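Enoyl-CoA hydratase/isomerase family protein (Ruegeria pomeroyi, PDB 3L3S) belongs to the crotonase superfamily and probably acts as a hydro-lyase on acyl-CoA substrates, as enoyl-CoA hydratases do. Local coordinates at residues His28-Ala33 with Ile62-His67; Ala36-Ala41 with Ser94-Asp99; Ala115-Leu120 with Cys138-Gln143; Leu122-Asp127 with Val153-Val158. One frame throughout, in Å; residues are numbered along the deposited sequence.

Contact 1: His28-Ala33 with Ile62-His67; sequences HPLSRA and IFCAGH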
loop_
_atom_site.group_PDB
_atom_site.type_symbol
_atom_site.label_atom_id
_atom_site.label_comp_id
_atom_site.label_asym_id
_atom_site.label_seq_id
_atom_site.Cartn_x
_atom_site.Cartn_y
_atom_site.Cartn_z
ATOM N N HIS B 28 29.279 2.182 -10.263
ATOM C CA HIS B 28 29.066 3.137 -9.150
ATOM C C HIS B 28 28.831 2.363 -7.837
ATOM O O HIS B 28 27.824 2.584 -7.154
ATOM C CB HIS B 28 27.869 4.066 -9.437
ATOM C CG HIS B 28 27.946 4.779 -10.748
ATOM N ND1 HIS B 28 28.981 5.625 -11.077
ATOM C CD2 HIS B 28 27.113 4.771 -11.815
ATOM C CE1 HIS B 28 28.783 6.106 -12.291
ATOM N NE2 HIS B 28 27.656 5.603 -12.760
ATOM N N PRO B 29 29.775 1.462 -7.464
ATOM C CA PRO B 29 29.570 0.693 -6.242
ATOM C C PRO B 29 29.558 1.375 -4.885
ATOM O O PRO B 29 30.300 2.322 -4.633
ATOM C CB PRO B 29 30.658 -0.360 -6.338
ATOM C CG PRO B 29 31.774 0.368 -6.924
ATOM C CD PRO B 29 31.114 1.156 -8.020
ATOM N N LEU B 30 28.671 0.874 -4.034
ATOM C CA LEU B 30 28.528 1.343 -2.668
ATOM C C LEU B 30 29.538 0.608 -1.789
ATOM O O LEU B 30 29.196 -0.323 -1.048
ATOM C CB LEU B 30 27.094 1.149 -2.158
ATOM C CG LEU B 30 26.025 2.027 -2.812
ATOM C CD1 LEU B 30 24.656 1.494 -2.522
ATOM C CD2 LEU B 30 26.129 3.456 -2.348
ATOM N N SER B 31 30.809 0.988 -1.944
ATOM C CA SER B 31 31.897 0.443 -1.133
ATOM C C SER B 31 31.801 1.166 0.222
ATOM O O SER B 31 30.967 2.069 0.381
ATOM C CB SER B 31 33.253 0.713 -1.801
ATOM O OG SER B 31 33.513 2.097 -1.955
ATOM N N ARG B 32 32.638 0.797 1.189
ATOM C CA ARG B 32 32.598 1.446 2.498
ATOM C C ARG B 32 32.968 2.932 2.406
ATOM O O ARG B 32 32.344 3.772 3.060
ATOM C CB ARG B 32 33.476 0.686 3.500
ATOM C CG ARG B 32 33.404 1.183 4.947
ATOM C CD ARG B 32 31.980 1.193 5.533
ATOM N NE ARG B 32 31.929 1.979 6.763
ATOM C CZ ARG B 32 31.730 3.294 6.816
ATOM N NH1 ARG B 32 31.543 3.994 5.707
ATOM N NH2 ARG B 32 31.739 3.915 7.985
ATOM N N ALA B 33 33.887 3.249 1.493
ATOM C CA ALA B 33 34.347 4.619 1.270
ATOM C C ALA B 33 33.319 5.465 0.513
ATOM O O ALA B 33 33.322 6.687 0.627
ATOM C CB ALA B 33 35.687 4.608 0.524
ATOM N N ILE B 62 24.559 1.766 -15.745
ATOM C CA ILE B 62 24.236 1.282 -14.409
ATOM C C ILE B 62 24.012 2.466 -13.468
ATOM O O ILE B 62 24.845 3.379 -13.413
ATOM C CB ILE B 62 25.372 0.359 -13.821
ATOM C CG1 ILE B 62 25.681 -0.816 -14.767
ATOM C CG2 ILE B 62 24.936 -0.220 -12.465
ATOM C CD1 ILE B 62 26.809 -1.739 -14.339
ATOM N N PHE B 63 22.877 2.471 -12.760
ATOM C CA PHE B 63 22.606 3.530 -11.787
ATOM C C PHE B 63 23.537 3.287 -10.602
ATOM O O PHE B 63 24.257 4.188 -10.185
ATOM C CB PHE B 63 21.139 3.529 -11.325
ATOM C CG PHE B 63 20.847 4.501 -10.196
ATOM C CD1 PHE B 63 20.909 5.894 -10.410
ATOM C CD2 PHE B 63 20.529 4.027 -8.910
ATOM C CE1 PHE B 63 20.657 6.810 -9.351
ATOM C CE2 PHE B 63 20.277 4.920 -7.845
ATOM C CZ PHE B 63 20.341 6.320 -8.064
ATOM N N CYS B 64 23.495 2.058 -10.088
ATOM C CA CYS B 64 24.301 1.608 -8.962
ATOM C C CYS B 64 24.112 0.099 -8.820
ATOM O O CYS B 64 22.982 -0.399 -8.753
ATOM C CB CYS B 64 23.894 2.334 -7.673
ATOM S SG CYS B 64 24.793 1.837 -6.219
ATOM N N ALA B 65 25.231 -0.623 -8.794
ATOM C CA ALA B 65 25.232 -2.078 -8.683
ATOM C C ALA B 65 25.066 -2.570 -7.249
ATOM O O ALA B 65 24.712 -3.730 -7.012
ATOM C CB ALA B 65 26.507 -2.658 -9.311
ATOM N N GLY B 66 25.225 -1.648 -6.305
ATOM C CA GLY B 66 25.119 -1.989 -4.902
ATOM C C GLY B 66 26.516 -2.042 -4.337
ATOM O O GLY B 66 27.411 -1.390 -4.868
ATOM N N HIS B 67 26.710 -2.830 -3.281
ATOM C CA HIS B 67 28.024 -2.985 -2.645
ATOM C C HIS B 67 28.979 -3.710 -3.589
ATOM O O HIS B 67 28.543 -4.580 -4.358
ATOM C CB HIS B 67 27.921 -3.818 -1.356
ATOM C CG HIS B 67 26.929 -3.303 -0.357
ATOM N ND1 HIS B 67 25.732 -3.940 -0.104
ATOM C CD2 HIS B 67 26.968 -2.235 0.474
ATOM C CE1 HIS B 67 25.079 -3.287 0.839
ATOM N NE2 HIS B 67 25.806 -2.248 1.207
#

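Contact 2: Ala36-Ala41 with Ser94-Asp99; sequences AALHDA and SALMLD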
loop_
_atom_site.group_PDB
_atom_site.type_symbol
_atom_site.label_atom_id
_atom_site.label_comp_id
_atom_site.label_asym_id
_atom_site.label_seq_id
_atom_site.Cartn_x
_atom_site.Cartn_y
_atom_site.Cartn_z
ATOM N N ALA B 36 30.463 6.258 3.102
ATOM C CA ALA B 36 30.963 7.318 3.988
ATOM C C ALA B 36 30.916 8.671 3.285
ATOM O O ALA B 36 30.466 9.649 3.873
ATOM C CB ALA B 36 32.389 7.009 4.456
ATOM N N ALA B 37 31.297 8.689 2.001
ATOM C CA ALA B 37 31.288 9.904 1.177
ATOM C C ALA B 37 29.861 10.404 0.969
ATOM O O ALA B 37 29.605 11.607 1.044
ATOM C CB ALA B 37 31.948 9.652 -0.165
ATOM N N LEU B 38 28.933 9.468 0.758
ATOM C CA LEU B 38 27.523 9.801 0.558
ATOM C C LEU B 38 26.880 10.292 1.835
ATOM O O LEU B 38 26.026 11.172 1.789
ATOM C CB LEU B 38 26.739 8.612 0.014
ATOM C CG LEU B 38 26.720 8.363 -1.495
ATOM C CD1 LEU B 38 26.123 6.986 -1.752
ATOM C CD2 LEU B 38 25.912 9.450 -2.217
ATOM N N HIS B 39 27.334 9.764 2.972
ATOM C CA HIS B 39 26.794 10.159 4.265
ATOM C C HIS B 39 27.335 11.516 4.708
ATOM O O HIS B 39 26.594 12.318 5.270
ATOM C CB HIS B 39 27.060 9.082 5.318
ATOM C CG HIS B 39 26.008 8.986 6.383
ATOM N ND1 HIS B 39 25.973 7.947 7.286
ATOM C CD2 HIS B 39 24.996 9.818 6.731
ATOM C CE1 HIS B 39 24.993 8.150 8.150
ATOM N NE2 HIS B 39 24.385 9.278 7.835
ATOM N N ASP B 40 28.603 11.782 4.389
ATOM C CA ASP B 40 29.260 13.044 4.715
ATOM C C ASP B 40 28.616 14.187 3.940
ATOM O O ASP B 40 28.397 15.269 4.484
ATOM C CB ASP B 40 30.754 12.976 4.379
ATOM C CG ASP B 40 31.625 12.863 5.613
ATOM O OD1 ASP B 40 32.314 11.825 5.768
ATOM O OD2 ASP B 40 31.623 13.815 6.430
ATOM N N ALA B 41 28.247 13.894 2.694
ATOM C CA ALA B 41 27.605 14.850 1.793
ATOM C C ALA B 41 26.176 15.170 2.235
ATOM O O ALA B 41 25.681 16.275 2.016
ATOM C CB ALA B 41 27.606 14.302 0.368
ATOM N N SER B 94 23.014 0.975 6.420
ATOM C CA SER B 94 21.683 1.136 7.006
ATOM C C SER B 94 21.522 2.513 7.628
ATOM O O SER B 94 20.454 3.120 7.519
ATOM C CB SER B 94 21.415 0.065 8.060
ATOM O OG SER B 94 21.229 -1.204 7.461
ATOM N N ALA B 95 22.605 3.026 8.215
ATOM C CA ALA B 95 22.597 4.355 8.842
ATOM C C ALA B 95 22.432 5.467 7.804
ATOM O O ALA B 95 21.797 6.484 8.080
ATOM C CB ALA B 95 23.867 4.574 9.668
ATOM N N LEU B 96 22.981 5.240 6.606
ATOM C CA LEU B 96 22.891 6.186 5.490
ATOM C C LEU B 96 21.470 6.189 4.934
ATOM O O LEU B 96 20.826 7.247 4.849
ATOM C CB LEU B 96 23.885 5.812 4.382
ATOM C CG LEU B 96 23.689 6.333 2.947
ATOM C CD1 LEU B 96 24.018 7.810 2.838
ATOM C CD2 LEU B 96 24.540 5.519 1.993
HETATM N N MSE B 97 20.970 4.988 4.654
HETATM C CA MSE B 97 19.640 4.793 4.087
HETATM C C MSE B 97 18.510 5.284 4.977
HETATM O O MSE B 97 17.499 5.772 4.475
HETATM C CB MSE B 97 19.433 3.328 3.720
HETATM C CG MSE B 97 20.457 2.780 2.752
HETATM SE SE MSE B 97 20.415 3.655 1.048
HETATM C CE MSE B 97 21.954 2.786 0.212
ATOM N N LEU B 98 18.734 5.224 6.292
ATOM C CA LEU B 98 17.773 5.683 7.295
ATOM C C LEU B 98 17.715 7.205 7.229
ATOM O O LEU B 98 16.657 7.778 6.951
ATOM C CB LEU B 98 18.210 5.248 8.702
ATOM C CG LEU B 98 17.276 4.424 9.599
ATOM C CD1 LEU B 98 17.951 4.184 10.954
ATOM C CD2 LEU B 98 15.923 5.110 9.779
ATOM N N ASP B 99 18.887 7.827 7.391
ATOM C CA ASP B 99 19.082 9.284 7.343
ATOM C C ASP B 99 18.572 9.928 6.048
ATOM O O ASP B 99 18.095 11.058 6.069
ATOM C CB ASP B 99 20.579 9.608 7.460
ATOM C CG ASP B 99 21.046 9.804 8.889
ATOM O OD1 ASP B 99 20.327 9.446 9.856
ATOM O OD2 ASP B 99 22.167 10.327 9.037
#

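Contact 3: Ala115-Leu120 with Cys138-Gln143; sequences ATAAGL and CLPGVQ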
loop_
_atom_site.group_PDB
_atom_site.type_symbol
_atom_site.label_atom_id
_atom_site.label_comp_id
_atom_site.label_asym_id
_atom_site.label_seq_id
_atom_site.Cartn_x
_atom_site.Cartn_y
_atom_site.Cartn_z
ATOM N N ALA B 115 19.393 -0.543 -11.646
ATOM C CA ALA B 115 19.482 -0.287 -10.208
ATOM C C ALA B 115 19.325 -1.656 -9.547
ATOM O O ALA B 115 18.231 -2.235 -9.519
ATOM C CB ALA B 115 18.381 0.672 -9.774
ATOM N N THR B 116 20.449 -2.202 -9.102
ATOM C CA THR B 116 20.465 -3.527 -8.481
ATOM C C THR B 116 20.995 -3.574 -7.056
ATOM O O THR B 116 21.928 -2.853 -6.702
ATOM C CB THR B 116 21.189 -4.594 -9.380
ATOM O OG1 THR B 116 21.715 -5.654 -8.574
ATOM C CG2 THR B 116 22.314 -3.983 -10.184
ATOM N N ALA B 117 20.376 -4.457 -6.265
ATOM C CA ALA B 117 20.703 -4.717 -4.862
ATOM C C ALA B 117 20.636 -3.437 -4.038
ATOM O O ALA B 117 19.612 -2.752 -4.080
ATOM C CB ALA B 117 22.077 -5.410 -4.753
ATOM N N ALA B 118 21.729 -3.076 -3.359
ATOM C CA ALA B 118 21.786 -1.852 -2.552
ATOM C C ALA B 118 21.645 -0.588 -3.410
ATOM O O ALA B 118 21.402 0.500 -2.893
ATOM C CB ALA B 118 23.061 -1.816 -1.712
ATOM N N GLY B 119 21.746 -0.781 -4.727
ATOM C CA GLY B 119 21.593 0.286 -5.698
ATOM C C GLY B 119 20.129 0.614 -5.900
ATOM O O GLY B 119 19.777 1.762 -6.202
ATOM N N LEU B 120 19.272 -0.394 -5.726
ATOM C CA LEU B 120 17.829 -0.197 -5.831
ATOM C C LEU B 120 17.332 0.405 -4.508
ATOM O O LEU B 120 16.398 1.187 -4.502
ATOM C CB LEU B 120 17.107 -1.509 -6.147
ATOM C CG LEU B 120 15.593 -1.480 -6.390
ATOM C CD1 LEU B 120 15.227 -0.525 -7.516
ATOM C CD2 LEU B 120 15.123 -2.869 -6.699
ATOM N N CYS B 138 16.415 -4.621 -10.146
ATOM C CA CYS B 138 16.655 -5.966 -9.660
ATOM C C CYS B 138 17.064 -6.072 -8.204
ATOM O O CYS B 138 17.544 -5.113 -7.598
ATOM C CB CYS B 138 17.754 -6.603 -10.525
ATOM S SG CYS B 138 18.089 -8.335 -10.221
ATOM N N LEU B 139 16.825 -7.273 -7.671
ATOM C CA LEU B 139 17.198 -7.710 -6.325
ATOM C C LEU B 139 17.725 -9.143 -6.612
ATOM O O LEU B 139 16.996 -10.118 -6.442
ATOM C CB LEU B 139 15.999 -7.721 -5.355
ATOM C CG LEU B 139 15.396 -6.421 -4.804
ATOM C CD1 LEU B 139 14.364 -6.738 -3.729
ATOM C CD2 LEU B 139 16.474 -5.516 -4.238
ATOM N N PRO B 140 19.019 -9.276 -7.012
ATOM C CA PRO B 140 19.681 -10.544 -7.359
ATOM C C PRO B 140 20.311 -11.488 -6.327
ATOM O O PRO B 140 21.056 -12.388 -6.720
ATOM C CB PRO B 140 20.730 -10.075 -8.356
ATOM C CG PRO B 140 21.246 -8.837 -7.687
ATOM C CD PRO B 140 19.995 -8.164 -7.126
ATOM N N GLY B 141 19.998 -11.313 -5.046
ATOM C CA GLY B 141 20.575 -12.147 -3.992
ATOM C C GLY B 141 20.499 -13.662 -4.062
ATOM O O GLY B 141 21.501 -14.344 -3.824
ATOM N N VAL B 142 19.321 -14.183 -4.400
ATOM C CA VAL B 142 19.080 -15.624 -4.510
ATOM C C VAL B 142 19.971 -16.357 -5.524
ATOM O O VAL B 142 20.341 -17.515 -5.316
ATOM C CB VAL B 142 17.594 -15.916 -4.811
ATOM C CG1 VAL B 142 16.762 -15.697 -3.560
ATOM C CG2 VAL B 142 17.086 -15.034 -5.946
ATOM N N GLN B 143 20.370 -15.631 -6.567
ATOM C CA GLN B 143 21.217 -16.144 -7.639
ATOM C C GLN B 143 22.681 -16.239 -7.203
ATOM O O GLN B 143 23.457 -16.999 -7.786
ATOM C CB GLN B 143 21.126 -15.223 -8.857
ATOM C CG GLN B 143 19.722 -14.740 -9.204
ATOM C CD GLN B 143 19.723 -13.625 -10.238
ATOM O OE1 GLN B 143 20.622 -12.778 -10.266
ATOM N NE2 GLN B 143 18.709 -13.618 -11.092
#

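Contact 4: Leu122-Asp127 with Val153-Val158; sequences LMAACD and VAVSRV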
loop_
_atom_site.group_PDB
_atom_site.type_symbol
_atom_site.label_atom_id
_atom_site.label_comp_id
_atom_site.label_asym_id
_atom_site.label_seq_id
_atom_site.Cartn_x
_atom_site.Cartn_y
_atom_site.Cartn_z
ATOM N N LEU B 122 19.061 2.581 -2.558
ATOM C CA LEU B 122 19.446 4.001 -2.590
ATOM C C LEU B 122 18.372 4.814 -3.282
ATOM O O LEU B 122 17.981 5.891 -2.813
ATOM C CB LEU B 122 20.770 4.180 -3.350
ATOM C CG LEU B 122 21.411 5.579 -3.427
ATOM C CD1 LEU B 122 21.967 5.986 -2.066
ATOM C CD2 LEU B 122 22.520 5.592 -4.481
HETATM N N MSE B 123 17.887 4.249 -4.385
HETATM C CA MSE B 123 16.842 4.839 -5.200
HETATM C C MSE B 123 15.519 4.793 -4.414
HETATM O O MSE B 123 14.827 5.800 -4.308
HETATM C CB MSE B 123 16.716 4.052 -6.505
HETATM C CG MSE B 123 15.924 4.749 -7.569
HETATM SE SE MSE B 123 14.859 3.514 -8.627
HETATM C CE MSE B 123 13.684 3.026 -7.162
ATOM N N ALA B 124 15.224 3.635 -3.823
ATOM C CA ALA B 124 14.014 3.434 -3.034
ATOM C C ALA B 124 13.959 4.310 -1.784
ATOM O O ALA B 124 12.875 4.685 -1.358
ATOM C CB ALA B 124 13.853 1.979 -2.667
ATOM N N ALA B 125 15.130 4.678 -1.251
ATOM C CA ALA B 125 15.241 5.535 -0.062
ATOM C C ALA B 125 14.998 7.011 -0.386
ATOM O O ALA B 125 14.745 7.814 0.510
ATOM C CB ALA B 125 16.597 5.351 0.613
ATOM N N CYS B 126 15.071 7.365 -1.668
ATOM C CA CYS B 126 14.809 8.740 -2.094
ATOM C C CYS B 126 13.294 8.988 -2.102
ATOM O O CYS B 126 12.520 8.040 -2.245
ATOM C CB CYS B 126 15.396 9.020 -3.480
ATOM S SG CYS B 126 17.216 9.030 -3.564
ATOM N N ASP B 127 12.877 10.241 -1.903
ATOM C CA ASP B 127 11.456 10.608 -1.894
ATOM C C ASP B 127 10.847 10.398 -3.278
ATOM O O ASP B 127 9.757 9.818 -3.413
ATOM C CB ASP B 127 11.269 12.067 -1.474
ATOM C CG ASP B 127 11.696 12.333 -0.041
ATOM O OD1 ASP B 127 11.331 11.549 0.856
ATOM O OD2 ASP B 127 12.396 13.340 0.185
ATOM N N VAL B 153 14.067 -3.692 2.574
ATOM C CA VAL B 153 13.487 -2.837 3.613
ATOM C C VAL B 153 12.973 -1.539 2.980
ATOM O O VAL B 153 11.792 -1.215 3.116
ATOM C CB VAL B 153 14.505 -2.541 4.752
ATOM C CG1 VAL B 153 13.950 -1.532 5.754
ATOM C CG2 VAL B 153 14.853 -3.813 5.476
ATOM N N ALA B 154 13.842 -0.848 2.247
ATOM C CA ALA B 154 13.472 0.396 1.582
ATOM C C ALA B 154 12.519 0.152 0.411
ATOM O O ALA B 154 11.587 0.936 0.212
ATOM C CB ALA B 154 14.710 1.152 1.118
ATOM N N VAL B 155 12.723 -0.955 -0.317
ATOM C CA VAL B 155 11.874 -1.334 -1.460
ATOM C C VAL B 155 10.439 -1.684 -1.010
ATOM O O VAL B 155 9.474 -1.260 -1.649
ATOM C CB VAL B 155 12.497 -2.507 -2.303
ATOM C CG1 VAL B 155 11.608 -2.871 -3.483
ATOM C CG2 VAL B 155 13.858 -2.110 -2.843
ATOM N N SER B 156 10.316 -2.395 0.117
ATOM C CA SER B 156 9.015 -2.785 0.678
ATOM C C SER B 156 8.150 -1.607 1.110
ATOM O O SER B 156 6.957 -1.769 1.352
ATOM C CB SER B 156 9.188 -3.731 1.854
ATOM O OG SER B 156 9.913 -3.098 2.898
ATOM N N ARG B 157 8.765 -0.430 1.216
ATOM C CA ARG B 157 8.042 0.768 1.596
ATOM C C ARG B 157 7.474 1.515 0.403
ATOM O O ARG B 157 6.566 2.332 0.570
ATOM C CB ARG B 157 8.911 1.685 2.462
ATOM C CG ARG B 157 8.665 1.533 3.979
ATOM C CD ARG B 157 8.976 0.129 4.479
ATOM N NE ARG B 157 8.908 0.016 5.931
ATOM C CZ ARG B 157 9.188 -1.089 6.627
ATOM N NH1 ARG B 157 9.562 -2.212 6.017
ATOM N NH2 ARG B 157 9.100 -1.065 7.950
ATOM N N VAL B 158 7.964 1.199 -0.800
ATOM C CA VAL B 158 7.509 1.876 -2.014
ATOM C C VAL B 158 6.686 1.050 -3.020
ATOM O O VAL B 158 6.192 1.598 -4.005
ATOM C CB VAL B 158 8.672 2.653 -2.731
ATOM C CG1 VAL B 158 9.296 3.704 -1.780
ATOM C CG2 VAL B 158 9.735 1.701 -3.287
HETATM O O HOH W 1 11.545 3.649 0.593
#

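Contact 1: His28-Ala33 with Ile62-His67
Leu30 N donates to Gly66 O at 2.7 Å, nearly straight at the hydrogen (165°) but approaching from above the carbonyl plane. The same oxygen takes a CA-H contact from Pro29, 3.3 Å from its CA. Leu30 O is met in turn by His67, whose CD2 lies 3.3 Å away at the ring edge. Leu30 CG rests 3.6 Å from Cys64 SG; chi1 of 179° sets that sulfur anti to its own backbone N, near His28 O. The turn after strand 62-64 is where crotonase relatives supply one peptide N-H of the oxyanion hole. His28 closes the other end, its CD2 3.1 Å from Ile62 O, which lies at the ring edge in its plane. Both ring nitrogens bond to backbone carbonyls, NE2 to Pro59 O and ND1 to Gly23 O, an arrangement that would suit a doubly protonated imidazole. An alanine here would probably leave those two carbonyls without their donors and open a gap beside Ile62 O. Farther out, Leu30 is the centre of an inverse gamma turn leading to Ser31, the N-cap of helix 32-45, while His67 stacks edge-to-face with Phe90 of helix 84-101.

Contact 2: Ala36-Ala41 with Ser94-Asp99
His39 and Asp99 join helices 32-45 and 84-101, two neighbouring helices of the crotonase fold that run in roughly the same direction, their short segments inclined by 32° with axes 9.9 Å apart. The bond between them is short and straight: His39 NE2 gives its proton to Asp99 OD2 at 2.7 Å, with 175° at the hydrogen. The oxygen lies in the imidazole plane, while the donor reaches it from above the carboxylate plane; the two flat groups are turned 79° against each other. One face of the ring is covered by the second helix itself, with Leu96 CA over its centre, 4.0 Å from the centroid, in a CH-pi contact. Ala95 adds its methyl, CB standing 4.0 Å from His39 CE1. A backbone carbon on one face and a carboxylate oxygen at the edge together probably limit both tilt and rotation of the ring. An alanine here would probably leave Asp99 OD2 without this N-H and open a gap above Leu96 CA. Beside the polar pair, the Leu38 side chain also touches Leu9 and Leu22 of strands 9-14 and 17-22, and across the second helix Ser94 OG bonds to Thr236 OG1 of the second subunit, so one helix serves both core and trimer. Leu96 has CG anti to its backbone N, and its CD1 lies 4.0 Å from Leu38 CB and 3.9 Å from His39 N.

Contact 3: Ala115-Leu120 with Cys138-Gln143
Thr116 carries OG1 anti to its backbone N (chi1 154°), which sets the hydroxyl against the Pro140 ring, 3.3 Å from CG; Leu120 has CG likewise anti to N (chi1 -176°), and from there its CD2 meets Cys138 O and Leu139 CD2. The Thr116-Cys138 pair is a parallel beta bridge in the small three-stranded sheet of the crotonase fold formed by strands 62-64, 114-116 and 137-138. Two backbone bonds make the bridge: Cys138 N donates to Ala115 O at 3.1 Å, and Ala117 N to Cys138 O at 3.2 Å. The Thr116 and Cys138 side chains leave the sheet on the same face, their CB atoms 4.1 Å apart. Ala117 then takes a positive phi of 56°, bending the chain from strand into helix 118-124, for which it is the N-cap residue. In crotonase relatives the start of this helix lends a peptide N-H to the oxyanion hole, so the bridge probably helps to define that corner. Leu120 and Leu139 cross at about a right angle, CD2 to CD2 at 3.9 Å, and both also lie against Met167 of helix 161-170. Cys138 O has three neighbours here: the Ala117 N-H, the CA-H of Thr116, and Leu120 CD2 at 3.4 Å.

Contact 4: Leu122-Asp127 with Val153-Val158
Ala154 faces Ala124 methyl to methyl, CB to CB at 4.0 Å, a pairing of small residues that lets the ends of helices 118-124 and 150-155 lie close. The carbonyl of Ala154 also takes part: its oxygen sits 3.8 Å from Ala124 CB and accepts a hydrogen bond from a water at 2.7 Å. That water also donates to Ala124 O, at 2.6 Å, so a single molecule uses both protons to bridge two carbonyls near the ends of their helices. Arg157 N is a second donor to Ala154 O. Val155 comes next, with CG2 4.1 Å from Ala124 CB on the same methyl that Ala154 touches. Ser156 takes no part across the contact; its OG takes a bond from Arg157 NH1 at 3.3 Å, with the oxygen in the guanidinium plane. Arg157 itself starts toward the first segment but leads its charged end off to the second subunit, where NH2 bonds to His223 O. Val158 returns to the contact with both branches: CG1, anti to the carbonyl carbon (chi1 -58°), lies 3.7 Å from Ala124 O, and CG2 4.2 Å from Ala124 CB. Ala124 CB is thus held among Ala154, Val155 and Val158. Around this joint, Leu122 and Ala125 back onto Leu100 of helix 84-101, Met123 and Cys126 lie on strand 107-111, and Arg162 of the third subunit bonds to Met123 O and Cys126 O.

From the N terminus, contact 1 ties the lead-in to helix 32-45 to the turn after strand 62-64. Contact 2 opens before that loop closes and reaches on to helix 84-101, so the two cross, meeting where Leu30 packs on Leu38 and Met97. Contacts 3 and 4 follow in series and cross in the same way: strand 114-116 and the start of helix 118-124 are closed by 138-143, and the end of that helix by 153-158. Strands 62-64 and 114-116 are neighbours, linking contact 1 to contact 3, while Met97 against Leu122 joins contact 2 to contact 4. Contacts 2 and 4 also adjoin the second subunit.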